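Local coordinates for MdbA protein (Corynebacterium matruchotii ATCC 14266, PDB 6BO0) that probably catalyses thiol-disulfide exchange, as a DsbA-like oxidoreductase of the thioredoxin superfamily that would form disulfide bonds in other proteins, at residues 17-22 and 66-71; 27-32 and 71-76. One frame throughout, in Å; residues are numbered along the deposited sequence.

How the contacts relate
Contacts 1 and 2 lie side by side on one flank of the thioredoxin-like fold, their centres about 7 Å apart. Both reach the same mixed sheet, in which strand 20-24 is outermost, strand 27-31 comes next and strand 72-78 follows. Contact 1 holds the lead-in to the edge strand against the end of helix 51-68; contact 2 pairs the second strand with the strand that follows that helix. Along the chain the segments alternate, 17-22, 27-32, 66-71, 71-76, and Lys-71 belongs to both contacts. Backbone bonds of Asn-20 with Val-31 and Gln-29 with Lys-22 probably join strands 20-24 and 27-31, and Ile-67 packs on Leu-30, linking the helix end to the same sheet edge.

Contact 1 (17-22 and 66-71); sequences TAFNNK and LIEDGK
The C-terminal turn of helix 51-68 meets the residues that lead into edge strand 20-24 of the sheet, with Phe-19 and Ala-18 on one side and Ile-67 and Glu-68 on the other. Phe-19 and Ile-67 are both buried and make the apolar part. With chi1 at 54°, Phe-19 CG sits between the backbone N and the carbonyl carbon, and the CG2 methyl of Ile-67 approaches the root of the ring, 3.6 Å from Phe-19 CB. That methyl reaches the ring obliquely, whereas Glu-68 CG comes in at the ring edge, near its plane, 3.7 Å from Phe-19 CD2. Thr-17 CB covers part of one face toward the rim, and Leu-30 of the neighbouring strand and Ala-106 of helix 106-118 also pack on Phe-19.

This is the junction where a helix of the thioredoxin-like fold ends and the chain turns back to the sheet. The turn is a Schellman motif: Gly-70, at positive phi (86°), donates from N to Ile-67 O, and Lys-71 N bonds back to Leu-66 O.

Beyond CG the Glu-68 chain is extended, carrying its carboxylate past the ring edge to the backbone of the other segment. Ala-18 N donates to Glu-68 OE2 at 2.9 Å, but the bond is bent, 134° at the hydrogen, and the N-H comes from above the carboxylate plane. The same oxygen makes a salt bridge with Lys-64 NZ, one turn earlier in the helix, which probably helps to stabilise its negative charge. Alongside, a water bridges Ala-18 O and Glu-68 O, 2.7 Å from each. Glu-68 O also receives a hydrogen bond from Ser-32 OG, giving this carbonyl near the helix end a second partner.

Contact 2 (27-32 and 71-76); sequences AVQLVS and KVKVNI
Gln-29 sets its CB against the amide oxygen of Asn-75, 3.7 Å from OD1. The two belong to antiparallel neighbours in the central sheet of the thioredoxin-like fold, strands 27-31 and 72-78. Val-28 with Ile-76 and Leu-30 with Val-74 are hydrogen-bonded pairs; Gln-29 with Asn-75, between them, is a non-hydrogen-bonded pair. Of the four backbone bonds, Leu-30 N to Val-74 O is the straightest, 172° at the hydrogen.

Val-28, Leu-30, Val-74 and Ile-76 share one face of the sheet, where Ile-67 of helix 51-68 packs on Leu-30 and Val-74, and Tyr-109 of helix 106-118 on Val-28 and Ile-76. The other face is more polar. With chi1 at 178°, Gln-29 CG stands anti to the backbone N; in the conformer given, one of two, the Lys-73 side chain crosses Gln-29 and its CB touches Val-31 CG2. Gln-29 and Asn-75 run side by side, and Asn-75 ND2 is bound by Asp-42 OD1 of the next strand. Between their amides sits a water that accepts from Gln-29 NE2 and donates to Asn-75 OD1, at 2.7 Å from each.

Contact 1 (17-22 and 66-71)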
loop_
_atom_site.group_PDB
_atom_site.type_symbol
_atom_site.label_atom_id
_atom_site.label_comp_id
_atom_site.label_asym_id
_atom_site.label_seq_id
_atom_site.Cartn_x
_atom_site.Cartn_y
_atom_site.Cartn_z
ATOM N N THR A 17 -5.885 -12.094 6.962
ATOM C CA THR A 17 -6.805 -11.012 6.661
ATOM C C THR A 17 -8.188 -11.573 6.424
ATOM O O THR A 17 -8.356 -12.756 6.071
ATOM C CB THR A 17 -6.347 -10.234 5.417
ATOM O OG1 THR A 17 -6.202 -11.124 4.316
ATOM C CG2 THR A 17 -4.971 -9.550 5.661
ATOM N N ALA A 18 -9.189 -10.741 6.675
ATOM C CA ALA A 18 -10.603 -11.076 6.399
ATOM C C ALA A 18 -11.226 -9.873 5.709
ATOM O O ALA A 18 -12.199 -9.291 6.192
ATOM C CB ALA A 18 -11.373 -11.460 7.660
ATOM N N PHE A 19 -10.738 -9.580 4.526
ATOM C CA PHE A 19 -11.304 -8.541 3.696
ATOM C C PHE A 19 -10.894 -8.759 2.251
ATOM O O PHE A 19 -10.117 -9.693 1.934
ATOM C CB PHE A 19 -10.934 -7.135 4.187
ATOM C CG PHE A 19 -9.455 -6.898 4.366
ATOM C CD1 PHE A 19 -8.616 -6.632 3.287
ATOM C CD2 PHE A 19 -8.889 -6.966 5.626
ATOM C CE1 PHE A 19 -7.260 -6.419 3.479
ATOM C CE2 PHE A 19 -7.540 -6.736 5.822
ATOM C CZ PHE A 19 -6.715 -6.475 4.739
ATOM N N ASN A 20 -11.503 -7.981 1.369
ATOM C CA ASN A 20 -11.296 -8.061 -0.070
ATOM C C ASN A 20 -10.418 -6.929 -0.554
ATOM O O ASN A 20 -10.326 -5.880 0.080
ATOM C CB ASN A 20 -12.660 -7.981 -0.763
ATOM C CG ASN A 20 -13.609 -9.003 -0.233
ATOM O OD1 ASN A 20 -13.211 -10.156 -0.105
ATOM N ND2 ASN A 20 -14.792 -8.592 0.157
ATOM N N ASN A 21 -9.772 -7.178 -1.688
ATOM C CA ASN A 21 -8.909 -6.207 -2.317
ATOM C C ASN A 21 -9.304 -6.061 -3.750
ATOM O O ASN A 21 -9.406 -7.062 -4.468
ATOM C CB ASN A 21 -7.422 -6.631 -2.263
ATOM C CG ASN A 21 -7.166 -8.031 -2.840
ATOM O OD1 ASN A 21 -7.836 -8.995 -2.457
ATOM N ND2 ASN A 21 -6.190 -8.159 -3.717
ATOM N N LYS A 22 -9.473 -4.835 -4.206
ATOM C CA LYS A 22 -9.595 -4.629 -5.635
ATOM C C LYS A 22 -9.079 -3.246 -6.009
ATOM O O LYS A 22 -8.925 -2.385 -5.167
ATOM C CB LYS A 22 -11.006 -4.863 -6.130
ATOM C CG LYS A 22 -11.943 -3.753 -5.775
ATOM C CD LYS A 22 -13.268 -3.927 -6.508
ATOM C CE LYS A 22 -14.008 -2.600 -6.664
ATOM N NZ LYS A 22 -14.976 -2.610 -7.800
ATOM N N LEU A 66 -10.725 -2.341 11.786
ATOM C CA LEU A 66 -11.801 -1.521 11.270
ATOM C C LEU A 66 -12.258 -2.009 9.893
ATOM O O LEU A 66 -13.450 -2.009 9.600
ATOM C CB LEU A 66 -11.392 -0.048 11.224
ATOM C CG LEU A 66 -11.167 0.631 12.578
ATOM C CD1 LEU A 66 -10.598 2.001 12.332
ATOM C CD2 LEU A 66 -12.443 0.706 13.404
ATOM N N ILE A 67 -11.309 -2.400 9.037
ATOM C CA ILE A 67 -11.685 -2.914 7.714
ATOM C C ILE A 67 -12.470 -4.231 7.869
ATOM O O ILE A 67 -13.563 -4.435 7.319
ATOM C CB ILE A 67 -10.454 -3.175 6.822
ATOM C CG1 ILE A 67 -9.678 -1.882 6.537
ATOM C CG2 ILE A 67 -10.908 -3.782 5.469
ATOM C CD1 ILE A 67 -8.291 -2.115 5.985
ATOM N N GLU A 68 -11.903 -5.132 8.645
ATOM C CA GLU A 68 -12.513 -6.446 8.764
ATOM C C GLU A 68 -13.945 -6.348 9.292
ATOM O O GLU A 68 -14.860 -7.037 8.811
ATOM C CB GLU A 68 -11.656 -7.329 9.661
ATOM C CG GLU A 68 -10.377 -7.734 8.927
ATOM C CD GLU A 68 -9.446 -8.636 9.678
ATOM O OE1 GLU A 68 -9.621 -8.809 10.891
ATOM O OE2 GLU A 68 -8.516 -9.183 9.026
ATOM N N ASP A 69 -14.139 -5.460 10.261
ATOM C CA ASP A 69 -15.432 -5.324 10.910
ATOM C C ASP A 69 -16.465 -4.548 10.095
ATOM O O ASP A 69 -17.616 -4.462 10.513
ATOM C CB ASP A 69 -15.232 -4.706 12.279
ATOM C CG ASP A 69 -14.477 -5.628 13.229
ATOM O OD1 ASP A 69 -14.126 -6.796 12.858
ATOM O OD2 ASP A 69 -14.213 -5.180 14.352
ATOM N N GLY A 70 -16.085 -3.973 8.963
ATOM C CA GLY A 70 -17.023 -3.293 8.102
ATOM C C GLY A 70 -17.243 -1.846 8.488
ATOM O O GLY A 70 -18.142 -1.188 7.943
ATOM N N LYS A 71 -16.326 -1.292 9.286
ATOM C CA LYS A 71 -16.451 0.113 9.710
ATOM C C LYS A 71 -15.896 1.103 8.691
ATOM O O LYS A 71 -16.360 2.245 8.629
ATOM C CB LYS A 71 -15.759 0.356 11.064
ATOM C CG LYS A 71 -16.245 -0.506 12.213
ATOM C CD LYS A 71 -17.677 -0.203 12.625
ATOM C CE LYS A 71 -17.773 1.054 13.470
ATOM N NZ LYS A 71 -19.156 1.287 14.001
HETATM O O HOH W 1 -14.382 -9.539 7.820
#

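Contact 2 (27-32 and 71-76)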
loop_
_atom_site.group_PDB
_atom_site.type_symbol
_atom_site.label_atom_id
_atom_site.label_comp_id
_atom_site.label_asym_id
_atom_site.label_seq_id
_atom_site.Cartn_x
_atom_site.Cartn_y
_atom_site.Cartn_z
ATOM N N ALA A 27 -7.144 3.729 -6.702
ATOM C CA ALA A 27 -7.039 3.206 -5.332
ATOM C C ALA A 27 -6.900 1.701 -5.296
ATOM O O ALA A 27 -7.499 1.003 -6.123
ATOM C CB ALA A 27 -8.295 3.555 -4.548
ATOM N N VAL A 28 -6.140 1.207 -4.323
ATOM C CA VAL A 28 -6.284 -0.154 -3.868
ATOM C C VAL A 28 -7.317 -0.126 -2.749
ATOM O O VAL A 28 -7.065 0.449 -1.680
ATOM C CB VAL A 28 -4.937 -0.767 -3.403
ATOM C CG1 VAL A 28 -5.181 -2.129 -2.792
ATOM C CG2 VAL A 28 -3.928 -0.846 -4.542
ATOM N N GLN A 29 -8.489 -0.696 -3.028
ATOM C CA GLN A 29 -9.617 -0.644 -2.105
ATOM C C GLN A 29 -9.620 -1.908 -1.268
ATOM O O GLN A 29 -9.657 -3.025 -1.801
ATOM C CB GLN A 29 -10.921 -0.541 -2.918
ATOM C CG GLN A 29 -12.215 -0.532 -2.103
ATOM C CD GLN A 29 -13.433 -0.956 -2.938
ATOM O OE1 GLN A 29 -13.811 -2.141 -2.978
ATOM N NE2 GLN A 29 -13.999 -0.019 -3.653
ATOM N N LEU A 30 -9.626 -1.705 0.042
ATOM C CA LEU A 30 -9.727 -2.769 1.015
ATOM C C LEU A 30 -11.040 -2.603 1.758
ATOM O O LEU A 30 -11.284 -1.590 2.413
ATOM C CB LEU A 30 -8.563 -2.713 2.011
ATOM C CG LEU A 30 -7.170 -2.614 1.367
ATOM C CD1 LEU A 30 -6.123 -2.518 2.478
ATOM C CD2 LEU A 30 -6.872 -3.814 0.470
ATOM N N VAL A 31 -11.877 -3.617 1.692
ATOM C CA VAL A 31 -13.232 -3.534 2.258
ATOM C C VAL A 31 -13.697 -4.951 2.487
ATOM O O VAL A 31 -13.338 -5.866 1.744
ATOM C CB VAL A 31 -14.226 -2.760 1.358
ATOM C CG1 VAL A 31 -14.660 -3.566 0.149
ATOM C CG2 VAL A 31 -15.430 -2.316 2.157
ATOM N N SER A 32 -14.477 -5.145 3.535
ATOM C CA SER A 32 -15.008 -6.455 3.767
ATOM C C SER A 32 -16.467 -6.567 3.403
ATOM O O SER A 32 -17.174 -5.574 3.217
ATOM C CB SER A 32 -14.766 -6.885 5.176
ATOM O OG SER A 32 -15.773 -6.360 5.985
ATOM N N LYS A 71 -16.326 -1.292 9.286
ATOM C CA LYS A 71 -16.451 0.113 9.710
ATOM C C LYS A 71 -15.896 1.103 8.691
ATOM O O LYS A 71 -16.360 2.245 8.629
ATOM C CB LYS A 71 -15.759 0.356 11.064
ATOM C CG LYS A 71 -16.245 -0.506 12.213
ATOM C CD LYS A 71 -17.677 -0.203 12.625
ATOM C CE LYS A 71 -17.773 1.054 13.470
ATOM N NZ LYS A 71 -19.156 1.287 14.001
ATOM N N VAL A 72 -14.927 0.662 7.891
ATOM C CA VAL A 72 -14.280 1.507 6.916
ATOM C C VAL A 72 -14.008 0.727 5.635
ATOM O O VAL A 72 -13.851 -0.509 5.646
ATOM C CB VAL A 72 -12.908 2.067 7.410
ATOM C CG1 VAL A 72 -13.092 2.932 8.647
ATOM C CG2 VAL A 72 -11.888 0.968 7.680
ATOM N N LYS A 73 -13.986 1.495 4.546
ATOM C CA LYS A 73 -13.458 1.078 3.258
ATOM C C LYS A 73 -12.192 1.912 3.109
ATOM O O LYS A 73 -12.260 3.143 3.064
ATOM C CB LYS A 73 -14.447 1.430 2.137
ATOM C CG LYS A 73 -13.910 1.269 0.722
ATOM C CD LYS A 73 -14.896 1.722 -0.335
ATOM C CE LYS A 73 -15.897 0.632 -0.650
ATOM N NZ LYS A 73 -16.868 1.069 -1.693
ATOM N N VAL A 74 -11.030 1.253 3.026
ATOM C CA VAL A 74 -9.757 1.960 2.923
ATOM C C VAL A 74 -9.298 1.965 1.475
ATOM O O VAL A 74 -9.210 0.901 0.833
ATOM C CB VAL A 74 -8.686 1.338 3.838
ATOM C CG1 VAL A 74 -7.290 1.847 3.500
ATOM C CG2 VAL A 74 -8.988 1.602 5.300
ATOM N N ASN A 75 -9.012 3.154 0.981
ATOM C CA ASN A 75 -8.363 3.330 -0.322
ATOM C C ASN A 75 -6.902 3.674 -0.100
ATOM O O ASN A 75 -6.571 4.795 0.319
ATOM C CB ASN A 75 -9.037 4.472 -1.063
ATOM C CG ASN A 75 -10.434 4.146 -1.519
ATOM O OD1 ASN A 75 -10.749 3.022 -1.879
ATOM N ND2 ASN A 75 -11.275 5.170 -1.558
ATOM N N ILE A 76 -6.019 2.729 -0.393
ATOM C CA ILE A 76 -4.584 2.990 -0.407
ATOM C C ILE A 76 -4.284 3.668 -1.733
ATOM O O ILE A 76 -4.501 3.085 -2.799
ATOM C CB ILE A 76 -3.757 1.700 -0.233
ATOM C CG1 ILE A 76 -4.102 0.976 1.074
ATOM C CG2 ILE A 76 -2.271 2.024 -0.361
ATOM C CD1 ILE A 76 -3.778 1.720 2.338
HETATM O O HOH W 2 -13.010 2.527 -3.345
HETATM O O HOH W 3 -14.947 -3.063 5.450
#